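Local coordinates for capsid protein (PDB 7LNK), which builds, as sixty copies, the T=1 icosahedral shell of gorilla bocavirus 1, a parvovirus, and so probably encloses its single-stranded DNA genome, at residues A[123-128]-A[207-212]; A[137-142]-A[402-407]. All blocks are in the same frame, centred on the assembly; numbering follows the deposited sequence.

Contact 1. Residues A[123-128]-A[207-212]; sequences VHIFCD and SEFTFN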
loop_
_atom_site.group_PDB
_atom_site.type_symbol
_atom_site.label_atom_id
_atom_site.label_comp_id
_atom_site.label_asym_id
_atom_site.label_seq_id
_atom_site.Cartn_x
_atom_site.Cartn_y
_atom_site.Cartn_z
ATOM N N VAL A 123 88.382 -40.870 3.744
ATOM C CA VAL A 123 89.351 -40.002 3.103
ATOM C C VAL A 123 88.962 -38.559 3.387
ATOM O O VAL A 123 87.786 -38.190 3.349
ATOM C CB VAL A 123 89.442 -40.302 1.585
ATOM C CG1 VAL A 123 88.135 -40.016 0.883
ATOM C CG2 VAL A 123 90.560 -39.546 0.948
ATOM N N HIS A 124 89.961 -37.753 3.715
ATOM C CA HIS A 124 89.785 -36.340 4.010
ATOM C C HIS A 124 89.847 -35.539 2.721
ATOM O O HIS A 124 90.726 -35.768 1.890
ATOM C CB HIS A 124 90.871 -35.861 4.968
ATOM C CG HIS A 124 90.853 -36.548 6.294
ATOM N ND1 HIS A 124 89.920 -36.267 7.264
ATOM C CD2 HIS A 124 91.629 -37.534 6.794
ATOM C CE1 HIS A 124 90.144 -37.025 8.320
ATOM N NE2 HIS A 124 91.172 -37.806 8.059
ATOM N N ILE A 125 88.917 -34.608 2.553
ATOM C CA ILE A 125 88.915 -33.694 1.419
ATOM C C ILE A 125 88.715 -32.285 1.942
ATOM O O ILE A 125 87.729 -32.004 2.628
ATOM C CB ILE A 125 87.836 -34.047 0.383
ATOM C CG1 ILE A 125 88.159 -35.368 -0.301
ATOM C CG2 ILE A 125 87.751 -32.971 -0.659
ATOM C CD1 ILE A 125 87.410 -36.528 0.244
ATOM N N PHE A 126 89.651 -31.403 1.618
ATOM C CA PHE A 126 89.564 -30.010 2.028
ATOM C C PHE A 126 89.920 -29.114 0.856
ATOM O O PHE A 126 91.029 -29.201 0.328
ATOM C CB PHE A 126 90.480 -29.741 3.218
ATOM C CG PHE A 126 90.586 -28.303 3.575
ATOM C CD1 PHE A 126 89.549 -27.658 4.203
ATOM C CD2 PHE A 126 91.744 -27.605 3.319
ATOM C CE1 PHE A 126 89.651 -26.338 4.525
ATOM C CE2 PHE A 126 91.851 -26.289 3.652
ATOM C CZ PHE A 126 90.804 -25.654 4.254
ATOM N N CYS A 127 88.990 -28.261 0.452
ATOM C CA CYS A 127 89.273 -27.196 -0.496
ATOM C C CYS A 127 89.514 -25.910 0.271
ATOM O O CYS A 127 88.694 -25.515 1.103
ATOM C CB CYS A 127 88.128 -27.002 -1.489
ATOM S SG CYS A 127 88.422 -25.739 -2.754
ATOM N N ASP A 128 90.634 -25.260 -0.006
ATOM C CA ASP A 128 90.923 -23.977 0.607
ATOM C C ASP A 128 90.627 -22.882 -0.414
ATOM O O ASP A 128 91.390 -22.621 -1.337
ATOM C CB ASP A 128 92.376 -23.940 1.064
ATOM C CG ASP A 128 92.721 -22.698 1.840
ATOM O OD1 ASP A 128 91.822 -21.884 2.119
ATOM O OD2 ASP A 128 93.909 -22.533 2.162
ATOM N N SER A 207 82.053 -35.579 -3.141
ATOM C CA SER A 207 82.092 -34.155 -2.856
ATOM C C SER A 207 82.270 -33.389 -4.155
ATOM O O SER A 207 82.819 -33.909 -5.125
ATOM C CB SER A 207 83.215 -33.809 -1.879
ATOM O OG SER A 207 84.478 -34.117 -2.430
ATOM N N GLU A 208 81.791 -32.151 -4.169
ATOM C CA GLU A 208 81.923 -31.294 -5.335
ATOM C C GLU A 208 82.232 -29.875 -4.897
ATOM O O GLU A 208 81.866 -29.461 -3.796
ATOM C CB GLU A 208 80.663 -31.308 -6.194
ATOM C CG GLU A 208 79.449 -30.750 -5.519
ATOM C CD GLU A 208 78.210 -30.903 -6.362
ATOM O OE1 GLU A 208 78.348 -31.147 -7.576
ATOM O OE2 GLU A 208 77.096 -30.776 -5.814
ATOM N N PHE A 209 82.906 -29.138 -5.769
ATOM C CA PHE A 209 83.388 -27.801 -5.473
ATOM C C PHE A 209 83.154 -26.914 -6.681
ATOM O O PHE A 209 83.464 -27.299 -7.809
ATOM C CB PHE A 209 84.870 -27.827 -5.136
ATOM C CG PHE A 209 85.197 -28.692 -3.973
ATOM C CD1 PHE A 209 85.090 -28.217 -2.689
ATOM C CD2 PHE A 209 85.582 -30.000 -4.165
ATOM C CE1 PHE A 209 85.377 -29.023 -1.625
ATOM C CE2 PHE A 209 85.872 -30.806 -3.100
ATOM C CZ PHE A 209 85.771 -30.316 -1.831
ATOM N N THR A 210 82.608 -25.730 -6.447
ATOM C CA THR A 210 82.371 -24.760 -7.503
ATOM C C THR A 210 83.272 -23.562 -7.279
ATOM O O THR A 210 83.576 -23.214 -6.135
ATOM C CB THR A 210 80.911 -24.317 -7.541
ATOM O OG1 THR A 210 80.561 -23.727 -6.287
ATOM C CG2 THR A 210 80.011 -25.501 -7.797
ATOM N N PHE A 211 83.708 -22.945 -8.365
ATOM C CA PHE A 211 84.508 -21.737 -8.309
ATOM C C PHE A 211 84.096 -20.819 -9.444
ATOM O O PHE A 211 83.922 -21.264 -10.579
ATOM C CB PHE A 211 85.993 -22.053 -8.405
ATOM C CG PHE A 211 86.864 -20.842 -8.394
ATOM C CD1 PHE A 211 87.175 -20.213 -7.210
ATOM C CD2 PHE A 211 87.365 -20.326 -9.568
ATOM C CE1 PHE A 211 87.966 -19.105 -7.200
ATOM C CE2 PHE A 211 88.155 -19.212 -9.556
ATOM C CZ PHE A 211 88.456 -18.605 -8.377
ATOM N N ASN A 212 83.940 -19.539 -9.135
ATOM C CA ASN A 212 83.610 -18.527 -10.124
ATOM C C ASN A 212 84.826 -17.659 -10.383
ATOM O O ASN A 212 85.335 -17.006 -9.470
ATOM C CB ASN A 212 82.439 -17.664 -9.663
ATOM C CG ASN A 212 81.158 -18.442 -9.555
ATOM O OD1 ASN A 212 80.473 -18.390 -8.540
ATOM N ND2 ASN A 212 80.809 -19.153 -10.614
#
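F209 reaches from strand 207-212 onto I125 and C127, and its side chain is at the centre of this contact. CB points toward strand 123-128, and CG lies anti to the carbonyl carbon (chi1 -59°), which sends the ring across the space between the two strands. At CG the nearest atom of the facing strand is CB of C127, 4.2 Å away. One step further along that flank, F209 CD1 sits 3.5 Å from C127 CB, and F209 CE1 closes to 3.4 Å on the same carbon. The sulfur approaches obliquely, with C127 SG 4.8 Å from the centre of the F209 ring, a cysteine sulfur-aromatic contact. The strands are nearly parallel (6°), but with their axes 9.2 Å apart they are not paired but face each other through side chains, as in the eight-stranded jelly roll of parvovirus capsid proteins, where two sheets face each other across an apolar interior. On the other flank, F209 CE2 lies 3.8 Å from CG2 of I125, and at the tip F209 CZ meets I125 CG2 at 3.5 Å, a methyl placed at the ring edge, near its plane. S207 also touches the same methyl, its OG 3.9 Å from I125 CG2. V96 and I98 of strand 86-108 and I416 of strand 415-420 also pack against F209.

Contact 2. Residues A[137-142]-A[402-407]; sequences SHPWDE and PFDGSI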
loop_
_atom_site.group_PDB
_atom_site.type_symbol
_atom_site.label_atom_id
_atom_site.label_comp_id
_atom_site.label_asym_id
_atom_site.label_seq_id
_atom_site.Cartn_x
_atom_site.Cartn_y
_atom_site.Cartn_z
ATOM N N SER A 137 99.803 -25.083 -5.196
ATOM C CA SER A 137 100.209 -25.057 -6.586
ATOM C C SER A 137 101.121 -23.877 -6.869
ATOM O O SER A 137 101.079 -22.847 -6.195
ATOM C CB SER A 137 98.982 -24.990 -7.489
ATOM O OG SER A 137 99.354 -24.905 -8.850
ATOM N N HIS A 138 101.961 -24.051 -7.879
ATOM C CA HIS A 138 102.802 -23.014 -8.439
ATOM C C HIS A 138 102.856 -23.233 -9.938
ATOM O O HIS A 138 102.768 -24.375 -10.400
ATOM C CB HIS A 138 104.211 -23.043 -7.834
ATOM C CG HIS A 138 105.085 -21.918 -8.280
ATOM N ND1 HIS A 138 105.852 -21.979 -9.421
ATOM C CD2 HIS A 138 105.267 -20.678 -7.772
ATOM C CE1 HIS A 138 106.502 -20.842 -9.573
ATOM N NE2 HIS A 138 106.161 -20.034 -8.588
ATOM N N PRO A 139 102.948 -22.165 -10.720
ATOM C CA PRO A 139 102.995 -22.324 -12.173
ATOM C C PRO A 139 104.112 -23.253 -12.613
ATOM O O PRO A 139 105.176 -23.319 -11.997
ATOM C CB PRO A 139 103.223 -20.898 -12.665
ATOM C CG PRO A 139 102.600 -20.074 -11.645
ATOM C CD PRO A 139 102.770 -20.757 -10.339
ATOM N N TRP A 140 103.846 -23.977 -13.695
ATOM C CA TRP A 140 104.751 -24.886 -14.384
ATOM C C TRP A 140 105.131 -26.097 -13.549
ATOM O O TRP A 140 106.183 -26.689 -13.782
ATOM C CB TRP A 140 106.028 -24.176 -14.834
ATOM C CG TRP A 140 105.778 -23.092 -15.812
ATOM C CD1 TRP A 140 105.673 -21.766 -15.545
ATOM C CD2 TRP A 140 105.561 -23.237 -17.213
ATOM N NE1 TRP A 140 105.426 -21.070 -16.693
ATOM C CE2 TRP A 140 105.349 -21.952 -17.735
ATOM C CE3 TRP A 140 105.535 -24.328 -18.081
ATOM C CZ2 TRP A 140 105.112 -21.728 -19.080
ATOM C CZ3 TRP A 140 105.296 -24.100 -19.416
ATOM C CH2 TRP A 140 105.089 -22.814 -19.902
ATOM N N ASP A 141 104.306 -26.483 -12.585
ATOM C CA ASP A 141 104.544 -27.705 -11.839
ATOM C C ASP A 141 104.067 -28.916 -12.625
ATOM O O ASP A 141 103.168 -28.827 -13.462
ATOM C CB ASP A 141 103.839 -27.657 -10.489
ATOM C CG ASP A 141 104.493 -26.703 -9.530
ATOM O OD1 ASP A 141 105.633 -26.278 -9.805
ATOM O OD2 ASP A 141 103.879 -26.392 -8.491
ATOM N N GLU A 142 104.672 -30.062 -12.337
ATOM C CA GLU A 142 104.287 -31.311 -12.971
ATOM C C GLU A 142 103.182 -32.040 -12.226
ATOM O O GLU A 142 102.809 -33.146 -12.624
ATOM C CB GLU A 142 105.502 -32.223 -13.108
ATOM C CG GLU A 142 106.520 -31.697 -14.077
ATOM C CD GLU A 142 107.732 -32.579 -14.181
ATOM O OE1 GLU A 142 107.869 -33.504 -13.358
ATOM O OE2 GLU A 142 108.549 -32.351 -15.091
ATOM N N PRO A 402 102.634 -11.266 -15.342
ATOM C CA PRO A 402 103.642 -12.323 -15.223
ATOM C C PRO A 402 104.224 -12.674 -16.580
ATOM O O PRO A 402 103.500 -12.895 -17.548
ATOM C CB PRO A 402 102.857 -13.483 -14.614
ATOM C CG PRO A 402 101.804 -12.823 -13.832
ATOM C CD PRO A 402 101.407 -11.604 -14.605
ATOM N N PHE A 403 105.553 -12.709 -16.652
ATOM C CA PHE A 403 106.206 -12.858 -17.945
ATOM C C PHE A 403 106.091 -14.263 -18.505
ATOM O O PHE A 403 106.306 -14.454 -19.703
ATOM C CB PHE A 403 107.672 -12.456 -17.856
ATOM C CG PHE A 403 107.883 -11.002 -17.599
ATOM C CD1 PHE A 403 106.865 -10.098 -17.799
ATOM C CD2 PHE A 403 109.111 -10.532 -17.203
ATOM C CE1 PHE A 403 107.062 -8.762 -17.574
ATOM C CE2 PHE A 403 109.312 -9.197 -16.983
ATOM C CZ PHE A 403 108.290 -8.312 -17.169
ATOM N N ASP A 404 105.763 -15.253 -17.680
ATOM C CA ASP A 404 105.504 -16.576 -18.227
ATOM C C ASP A 404 104.175 -16.620 -18.965
ATOM O O ASP A 404 103.967 -17.488 -19.816
ATOM C CB ASP A 404 105.545 -17.630 -17.120
ATOM C CG ASP A 404 104.485 -17.416 -16.055
ATOM O OD1 ASP A 404 103.627 -16.526 -16.204
ATOM O OD2 ASP A 404 104.493 -18.169 -15.064
ATOM N N GLY A 405 103.273 -15.694 -18.659
ATOM C CA GLY A 405 101.968 -15.640 -19.279
ATOM C C GLY A 405 100.822 -16.062 -18.393
ATOM O O GLY A 405 99.666 -15.880 -18.789
ATOM N N SER A 406 101.089 -16.622 -17.218
ATOM C CA SER A 406 100.020 -17.036 -16.327
ATOM C C SER A 406 99.310 -15.820 -15.754
ATOM O O SER A 406 99.889 -14.747 -15.608
ATOM C CB SER A 406 100.566 -17.903 -15.198
ATOM O OG SER A 406 101.456 -17.158 -14.392
ATOM N N ILE A 407 98.042 -15.999 -15.420
ATOM C CA ILE A 407 97.184 -14.915 -14.961
ATOM C C ILE A 407 97.214 -14.881 -13.444
ATOM O O ILE A 407 96.738 -15.810 -12.787
ATOM C CB ILE A 407 95.750 -15.092 -15.472
ATOM C CG1 ILE A 407 95.716 -14.987 -16.987
ATOM C CG2 ILE A 407 94.831 -14.068 -14.849
ATOM C CD1 ILE A 407 94.405 -15.402 -17.572
#
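D404, W140 and P139 bury the most surface here, and they meet around one carboxylate oxygen. The indole of W140 presents its NE1 edge to D404: NE1 lies 3.5 Å from D404 OD2 in a weak, bent hydrogen bond (134° at the hydrogen), and D404 CB sits in the ring plane at the same edge. Carboxylate and indole planes are turned 55° apart. P139 comes at the same oxygen with a carbon, its CB 3.8 Å from D404 OD2, while its CG faces S406 OG at 4.2 Å. What holds the carboxylate is its other oxygen. D404 OD1 accepts from the backbone N of S406 at 2.7 Å, met from above the carboxylate plane, and from S406 OG at 2.9 Å on the syn side; two bonds to one oxygen should fix its rotation and steer OD2 toward the indole. Beyond the contact, R239 of a neighbouring subunit makes a cation-pi contact with W140, and H385 meets its ring edge-to-face. The whole is a meeting of two loop turns, a type II beta turn from H138 to D141 against a type I turn from P402 to G405 whose D404 forms an Asx turn.

Overall arrangement
Contacts 1 and 2 lie about 22 Å apart between centres, with their nearest atoms about 10 Å apart, so they do not touch. Their segments alternate along the chain, in the order 123-128, 137-142, 207-212, 402-407, so that each contact is closed across a piece of the other. Strand 123-128 leads directly into the loop holding 137-142, and strand 207-223, which supplies F209, further along places E216 and V218 against I407. Contact 1 joins strands of the beta core; contact 2, near the centre of the chain, brings together loops on which a neighbouring subunit packs, so the two contacts sit in the beta core and at a subunit interface of the capsid.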